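Side-chain contacts in DUF4595 domain-containing protein (Bacteroides vulgatus, PDB 3TZG), which is of unknown function but folds as a porin-like beta barrel and belongs to the BVU_2266-like family of the membrane beta-barrel clan: residues 82-87 and 110-115; 89-94 and 117-122; 230-233 and 239-242. All coordinates share one frame; numbering follows the deposited sequence.

Contact 1: residues 82-87 and 110-115; sequences CMLKVG and SDYRAT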
# COMPACT_ATOMS: atom_id res chain seq x y z
N CYS A 82 11.42 10.87 -1.82
CA CYS A 82 10.04 11.33 -1.93
C CYS A 82 9.89 12.76 -1.45
O CYS A 82 10.81 13.33 -0.88
CB CYS A 82 9.14 10.41 -1.11
SG CYS A 82 9.53 10.38 0.65
N MSE A 83 8.71 13.32 -1.68
CA MSE A 83 8.28 14.63 -1.21
C MSE A 83 7.51 14.39 0.05
O MSE A 83 6.69 13.47 0.07
CB MSE A 83 7.46 15.36 -2.27
CG MSE A 83 8.20 15.55 -3.58
SE MSE A 83 9.88 16.57 -3.42
CE MSE A 83 9.24 18.21 -2.46
N LEU A 84 7.80 15.10 1.12
CA LEU A 84 7.09 14.86 2.36
C LEU A 84 6.47 16.15 2.87
O LEU A 84 7.18 17.13 3.09
CB LEU A 84 8.02 14.24 3.44
CG LEU A 84 7.37 13.78 4.75
CD1 LEU A 84 6.75 12.43 4.60
CD2 LEU A 84 8.37 13.72 5.85
N LYS A 85 5.15 16.14 3.06
CA LYS A 85 4.44 17.29 3.62
C LYS A 85 4.57 17.19 5.13
O LYS A 85 4.04 16.24 5.72
CB LYS A 85 2.96 17.35 3.16
N VAL A 86 5.37 18.10 5.75
CA VAL A 86 5.55 18.04 7.20
C VAL A 86 4.53 19.03 7.79
O VAL A 86 3.35 18.66 7.91
CB VAL A 86 7.02 18.25 7.70
CG1 VAL A 86 7.13 17.98 9.20
CG2 VAL A 86 7.99 17.33 6.96
N GLY A 87 4.93 20.27 8.09
CA GLY A 87 3.99 21.24 8.63
C GLY A 87 3.09 21.81 7.56
O GLY A 87 2.15 21.15 7.12
N SER A 110 10.11 3.09 9.37
CA SER A 110 10.65 4.08 8.43
C SER A 110 11.15 5.33 9.11
O SER A 110 10.56 5.82 10.07
CB SER A 110 9.59 4.49 7.43
OG SER A 110 9.17 3.40 6.63
N ASP A 111 12.26 5.85 8.58
CA ASP A 111 12.85 7.10 9.04
C ASP A 111 12.99 8.01 7.86
O ASP A 111 13.53 7.61 6.82
CB ASP A 111 14.18 6.90 9.75
CG ASP A 111 13.98 6.57 11.20
OD1 ASP A 111 13.63 7.48 11.96
OD2 ASP A 111 14.09 5.37 11.56
N TYR A 112 12.42 9.21 8.02
CA TYR A 112 12.43 10.28 7.05
C TYR A 112 13.38 11.38 7.44
O TYR A 112 13.24 11.95 8.52
CB TYR A 112 11.03 10.87 6.92
CG TYR A 112 10.01 9.98 6.24
CD1 TYR A 112 9.82 10.06 4.86
CD2 TYR A 112 9.14 9.20 6.98
CE1 TYR A 112 8.81 9.33 4.23
CE2 TYR A 112 8.12 8.47 6.36
CZ TYR A 112 7.97 8.53 4.99
OH TYR A 112 6.97 7.81 4.37
N ARG A 113 14.36 11.66 6.58
CA ARG A 113 15.35 12.74 6.72
C ARG A 113 15.36 13.63 5.47
O ARG A 113 15.12 13.15 4.36
CB ARG A 113 16.75 12.17 6.95
CG ARG A 113 17.08 11.68 8.36
CD ARG A 113 18.30 10.82 8.18
NE ARG A 113 18.79 10.07 9.33
CZ ARG A 113 20.00 9.50 9.36
NH1 ARG A 113 20.83 9.63 8.33
NH2 ARG A 113 20.39 8.83 10.42
N ALA A 114 15.65 14.93 5.63
CA ALA A 114 15.76 15.84 4.51
C ALA A 114 17.00 15.49 3.70
O ALA A 114 18.04 15.18 4.30
CB ALA A 114 15.80 17.27 5.00
N THR A 115 16.90 15.47 2.35
CA THR A 115 18.02 15.16 1.45
C THR A 115 19.15 16.21 1.62
O THR A 115 20.34 15.86 1.67
CB THR A 115 17.57 15.10 -0.02
OG1 THR A 115 17.12 16.40 -0.42
CG2 THR A 115 16.48 14.08 -0.27
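The phenol oxygen of Tyr112 is held by a hydrogen bond to Asp179 OD2 and by a weak one to Lys95 NZ, so the far end of its ring is fixed while the ring itself meets Leu84 and Cys82 across the contact. A carboxylate and an ammonium beside the same hydroxyl would probably polarise it. A tyrosine suits this place because its face and rim can pack against leucine and sulfur while its hydroxyl finds polar partners.

Leu84 comes over one face. Its CD1 methyl stands 4.0 Å from the centroid of the Tyr112 ring and 21° off the ring normal, a CH-pi contact displaced toward the rim, with Leu84 CD1 3.7 Å from Tyr112 CE1. The other methyl, CD2, lies alongside the base of the ring, 4.0 Å from Tyr112 CB. With CG anti to the backbone N (chi1 -173°), the leucine reaches out across the gap and divides its two branches between the ring face and the tyrosine stem.

Cys82 makes a different approach. Its SG lies in the plane of the ring, at the edge, 3.8 Å from Tyr112 CE1, a sulfur-aromatic contact made by a small, polarisable group. Thus CE1 is touched by a methyl from above and by sulfur from the rim. Replacing Tyr112 by an alanine would probably leave Asp179 without its hydroxyl partner and open a gap beside Leu84 and Cys82.

The contact bridges two strands that are not direct neighbours, with Leu84 CA 8.5 Å from Tyr112 CA. Strand 90-102 runs between them: backbone hydrogen bonds pair Ala93 with Cys82 and Tyr91 with Leu84 on strand 74-85, and Gln96 with Asp111 on strand 105-114. Lys122 and Val124 of strand 120-130 touch Tyr112 from beyond.

Contact 2: residues 89-94 and 117-122; sequences EVYEAD and DYRFLK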
# COMPACT_ATOMS: atom_id res chain seq x y z
N GLU A 89 4.74 23.43 4.76
CA GLU A 89 5.63 23.20 3.62
C GLU A 89 5.88 21.68 3.37
O GLU A 89 5.55 20.83 4.21
CB GLU A 89 6.98 23.92 3.84
N VAL A 90 6.43 21.38 2.18
CA VAL A 90 6.78 20.04 1.71
C VAL A 90 8.33 20.00 1.51
O VAL A 90 8.92 20.99 1.03
CB VAL A 90 5.96 19.64 0.43
CG1 VAL A 90 6.18 20.62 -0.73
CG2 VAL A 90 6.22 18.21 -0.01
N TYR A 91 8.98 18.88 1.92
CA TYR A 91 10.44 18.71 1.83
C TYR A 91 10.85 17.52 0.98
O TYR A 91 10.19 16.48 1.01
CB TYR A 91 11.05 18.52 3.23
CG TYR A 91 10.82 19.70 4.15
CD1 TYR A 91 11.63 20.83 4.09
CD2 TYR A 91 9.77 19.70 5.07
CE1 TYR A 91 11.40 21.94 4.90
CE2 TYR A 91 9.53 20.81 5.89
CZ TYR A 91 10.34 21.92 5.80
OH TYR A 91 10.11 23.01 6.61
N GLU A 92 11.97 17.66 0.23
CA GLU A 92 12.55 16.55 -0.53
C GLU A 92 13.27 15.70 0.49
O GLU A 92 14.30 16.12 1.04
CB GLU A 92 13.46 17.03 -1.67
CG GLU A 92 14.02 15.88 -2.48
CD GLU A 92 15.10 16.24 -3.47
OE1 GLU A 92 15.56 17.40 -3.49
OE2 GLU A 92 15.51 15.32 -4.22
N ALA A 93 12.66 14.57 0.82
CA ALA A 93 13.12 13.70 1.87
C ALA A 93 13.71 12.38 1.36
O ALA A 93 13.47 11.97 0.24
CB ALA A 93 11.94 13.39 2.79
N ASP A 94 14.53 11.76 2.23
CA ASP A 94 15.09 10.43 2.06
C ASP A 94 14.47 9.53 3.10
O ASP A 94 14.47 9.86 4.29
CB ASP A 94 16.63 10.42 2.10
CG ASP A 94 17.20 10.26 0.70
OD1 ASP A 94 16.91 9.20 0.04
OD2 ASP A 94 17.92 11.18 0.24
N ASP A 117 20.13 18.62 4.31
CA ASP A 117 20.97 18.69 5.50
C ASP A 117 20.81 17.49 6.47
O ASP A 117 21.27 17.59 7.61
CB ASP A 117 20.64 20.00 6.27
CG ASP A 117 19.21 20.14 6.79
OD1 ASP A 117 18.30 19.48 6.23
OD2 ASP A 117 19.00 20.95 7.72
N TYR A 118 20.19 16.36 6.03
CA TYR A 118 20.00 15.12 6.83
C TYR A 118 19.10 15.34 8.07
O TYR A 118 19.00 14.45 8.91
CB TYR A 118 21.35 14.51 7.29
CG TYR A 118 22.23 13.98 6.17
CD1 TYR A 118 22.00 12.73 5.62
CD2 TYR A 118 23.33 14.71 5.72
CE1 TYR A 118 22.80 12.23 4.59
CE2 TYR A 118 24.15 14.21 4.70
CZ TYR A 118 23.87 12.97 4.13
OH TYR A 118 24.64 12.44 3.13
N ARG A 119 18.46 16.52 8.18
CA ARG A 119 17.56 16.88 9.27
C ARG A 119 16.46 15.86 9.38
O ARG A 119 15.85 15.51 8.37
CB ARG A 119 17.01 18.30 9.02
CG ARG A 119 15.67 18.69 9.67
CD ARG A 119 15.34 20.14 9.33
NE ARG A 119 15.41 20.41 7.89
CZ ARG A 119 14.37 20.57 7.08
NH1 ARG A 119 13.13 20.54 7.56
NH2 ARG A 119 14.55 20.81 5.79
N PHE A 120 16.26 15.33 10.59
CA PHE A 120 15.21 14.34 10.88
C PHE A 120 13.83 15.00 10.74
O PHE A 120 13.58 16.06 11.32
CB PHE A 120 15.40 13.75 12.28
CG PHE A 120 14.29 12.80 12.66
CD1 PHE A 120 14.27 11.49 12.16
CD2 PHE A 120 13.24 13.21 13.47
CE1 PHE A 120 13.22 10.63 12.48
CE2 PHE A 120 12.20 12.34 13.79
CZ PHE A 120 12.20 11.06 13.30
N LEU A 121 12.94 14.34 10.01
CA LEU A 121 11.61 14.91 9.75
C LEU A 121 10.46 14.10 10.36
O LEU A 121 9.48 14.70 10.81
CB LEU A 121 11.38 14.99 8.22
CG LEU A 121 12.34 15.84 7.39
CD1 LEU A 121 12.21 15.52 5.92
CD2 LEU A 121 12.10 17.30 7.60
N LYS A 122 10.54 12.74 10.27
CA LYS A 122 9.45 11.85 10.66
C LYS A 122 9.88 10.39 10.86
O LYS A 122 10.74 9.88 10.13
CB LYS A 122 8.41 11.89 9.52
CG LYS A 122 7.00 11.51 9.88
CD LYS A 122 6.13 11.62 8.62
CE LYS A 122 4.76 10.97 8.72
NZ LYS A 122 3.92 11.57 9.79
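Tyr91 and Arg119 form the charged half of this contact, a cation-pi pair. Arg119 CZ lies 4.3 Å from the centroid of the Tyr91 ring, 28° off its normal, so the charge is off-centre over one face. The guanidinium is not laid flat on the ring: the two planes are 76° apart, and it stands on its edge, presenting both terminal nitrogens. Arg119 NH1 is 3.5 Å from Tyr91 CE1, and Arg119 NH2 comes 3.4 Å from Tyr91 CD1. Arginine is well suited to this role because a long chain can leave the loop and still deliver a broad cation to the aromatic face; the chain bends at chi3 (52°) to turn its end toward the tyrosine.

A second electrostatic partner lies within the same loop. Arg119 NE and Asp117 OD1, 3.5 Å apart, make a salt bridge whose hydrogen bond is weak. The acid probably offsets part of the positive charge and may help to set the rotation of a group whose other nitrogens lie against the ring.

Apolar packing makes up the inner half. Leu121 spreads its methyls over two residues: its CD1 rests 3.8 Å from Ala93 CB, and its CD2 lies 4.2 Å from Tyr91 CD2. Alanine fits here because its single methyl lets Leu121 come close; both also touch Leu84. Leu121 touches Ala114 of the intervening strand 105-114 as well.

That strand separates 90-102 from 120-130 in the barrel wall, so the side chains meet across it. Where strand 120-130 pairs with 105-114, Leu121 and Lys122 both face Tyr112, the signature of a classic beta bulge, an irregularity that accentuates the twist of antiparallel strands.

Contact 3: residues 230-233 and 239-242; sequences RIEV and KLLS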
# COMPACT_ATOMS: atom_id res chain seq x y z
N ARG A 230 -14.04 -3.29 -9.96
CA ARG A 230 -14.23 -2.01 -9.29
C ARG A 230 -14.08 -2.17 -7.77
O ARG A 230 -14.74 -3.02 -7.16
CB ARG A 230 -15.59 -1.35 -9.62
CG ARG A 230 -15.65 0.06 -9.07
CD ARG A 230 -17.03 0.53 -8.78
NE ARG A 230 -17.68 1.12 -9.94
CZ ARG A 230 -18.94 1.54 -9.93
NH1 ARG A 230 -19.70 1.39 -8.83
NH2 ARG A 230 -19.48 2.07 -11.03
N ILE A 231 -13.23 -1.32 -7.18
CA ILE A 231 -13.00 -1.25 -5.73
C ILE A 231 -13.47 0.12 -5.25
O ILE A 231 -13.02 1.13 -5.78
CB ILE A 231 -11.53 -1.53 -5.33
CG1 ILE A 231 -11.03 -2.90 -5.91
CG2 ILE A 231 -11.39 -1.48 -3.81
CD1 ILE A 231 -9.58 -3.20 -5.67
N GLU A 232 -14.40 0.15 -4.28
CA GLU A 232 -14.93 1.40 -3.72
C GLU A 232 -14.87 1.41 -2.22
O GLU A 232 -15.06 0.37 -1.60
CB GLU A 232 -16.39 1.63 -4.13
CG GLU A 232 -16.57 2.20 -5.51
CD GLU A 232 -18.02 2.44 -5.88
OE1 GLU A 232 -18.90 1.71 -5.37
OE2 GLU A 232 -18.27 3.34 -6.72
N VAL A 233 -14.64 2.58 -1.64
CA VAL A 233 -14.62 2.73 -0.19
C VAL A 233 -15.60 3.86 0.14
O VAL A 233 -15.44 4.99 -0.33
CB VAL A 233 -13.19 2.93 0.39
CG1 VAL A 233 -13.24 3.18 1.91
CG2 VAL A 233 -12.29 1.73 0.07
N LYS A 239 -21.21 8.55 0.90
CA LYS A 239 -20.03 9.39 0.64
C LYS A 239 -18.90 8.51 0.08
O LYS A 239 -18.33 7.69 0.79
CB LYS A 239 -19.57 10.16 1.89
CG LYS A 239 -18.42 11.13 1.65
CD LYS A 239 -17.94 11.74 2.96
CE LYS A 239 -16.77 12.68 2.81
NZ LYS A 239 -17.14 13.96 2.14
N LEU A 240 -18.63 8.65 -1.23
CA LEU A 240 -17.59 7.88 -1.91
C LEU A 240 -16.25 8.49 -1.57
O LEU A 240 -16.06 9.69 -1.78
CB LEU A 240 -17.84 7.84 -3.44
CG LEU A 240 -16.89 6.99 -4.29
CD1 LEU A 240 -16.97 5.54 -3.92
CD2 LEU A 240 -17.24 7.11 -5.71
N LEU A 241 -15.34 7.70 -1.00
CA LEU A 241 -14.04 8.19 -0.59
C LEU A 241 -12.99 7.82 -1.60
O LEU A 241 -12.05 8.59 -1.76
CB LEU A 241 -13.62 7.68 0.81
CG LEU A 241 -14.61 7.92 1.99
CD1 LEU A 241 -14.09 7.37 3.25
CD2 LEU A 241 -14.96 9.39 2.16
N SER A 242 -13.11 6.66 -2.26
CA SER A 242 -12.19 6.22 -3.33
C SER A 242 -12.87 5.23 -4.26
O SER A 242 -13.70 4.43 -3.84
CB SER A 242 -10.92 5.60 -2.78
OG SER A 242 -11.14 4.27 -2.34
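Val233 and Ser242 form the close-packed part of this contact, an antiparallel hydrogen-bonded pair with CA atoms 5.3 Å apart. Val233 N gives its hydrogen to Ser242 O at 3.0 Å. In return, Val233 O receives Leu241 N at 2.8 Å and, more weakly, Ser242 N at 3.5 Å. One carbonyl thus serves two successive N-H groups, and Leu241 and Ser242 together face Val233: a classic beta bulge. Ser242 O has a further neighbour in Glu232 CA, which makes a CA-H...O contact with it.

The side chains of this pair lie on the same face of the sheet. Ser242 OG sits between its own backbone N and carbonyl carbon (chi1 78°), from where it touches Val233 CB at 3.7 Å. A serine is small enough to lie against the branched valine without pushing the strands apart, and valine's branching at CB favours the extended backbone.

On the looser side, Leu240, exposed to solvent, swings its CD1 methyl across the aliphatic stem of Glu232, 3.7 Å from Glu232 CG, the two side chains crossing at about a right angle. The long apolar stem of a glutamate suits such a neighbour; the methyls of Leu240 lie along it and reach the carboxylate, whose charge is met by Arg230. Glu232 OE2 is paired by charge with Arg230 NH1 at 3.2 Å, although no N-H points at it, and Glu232 OE1 has a weak hydrogen bond to Asn220. Leu241, also exposed, rests its CB against Val233 O, but the side chains meet only loosely, Val233 CG1 and Leu241 CD1 being 4.5 Å apart.

The two segments belong to a hairpin of strands 227-235 and 239-247. Strand 213-224 pairs with 227-235 on the side away from 239-247, and strand 12-15 pairs with 239-247. From strand 213-224, Val217 meets both Val233 and Leu241, and Tyr215 meets Leu241.

How the contacts relate
Contacts 1 and 2 are interleaved, their centres about 4 Å apart and their segments alternating along the chain. Together they span four consecutive antiparallel strands, 74-85, 90-102, 105-114 and 120-130, each contact skipping over one strand; a probable hydrogen bond between Arg113 O and Asp94 N joins them. Contact 3 comes later in the chain, in the hairpin of 227-235 and 239-247. Its centre is about 28 Å from that of contact 1 and about 32 Å from that of contact 2, without touching either. Strand 239-247 also pairs with 12-15, near the chain's start, so strand pairing returns to the beginning, consistent with a closed barrel.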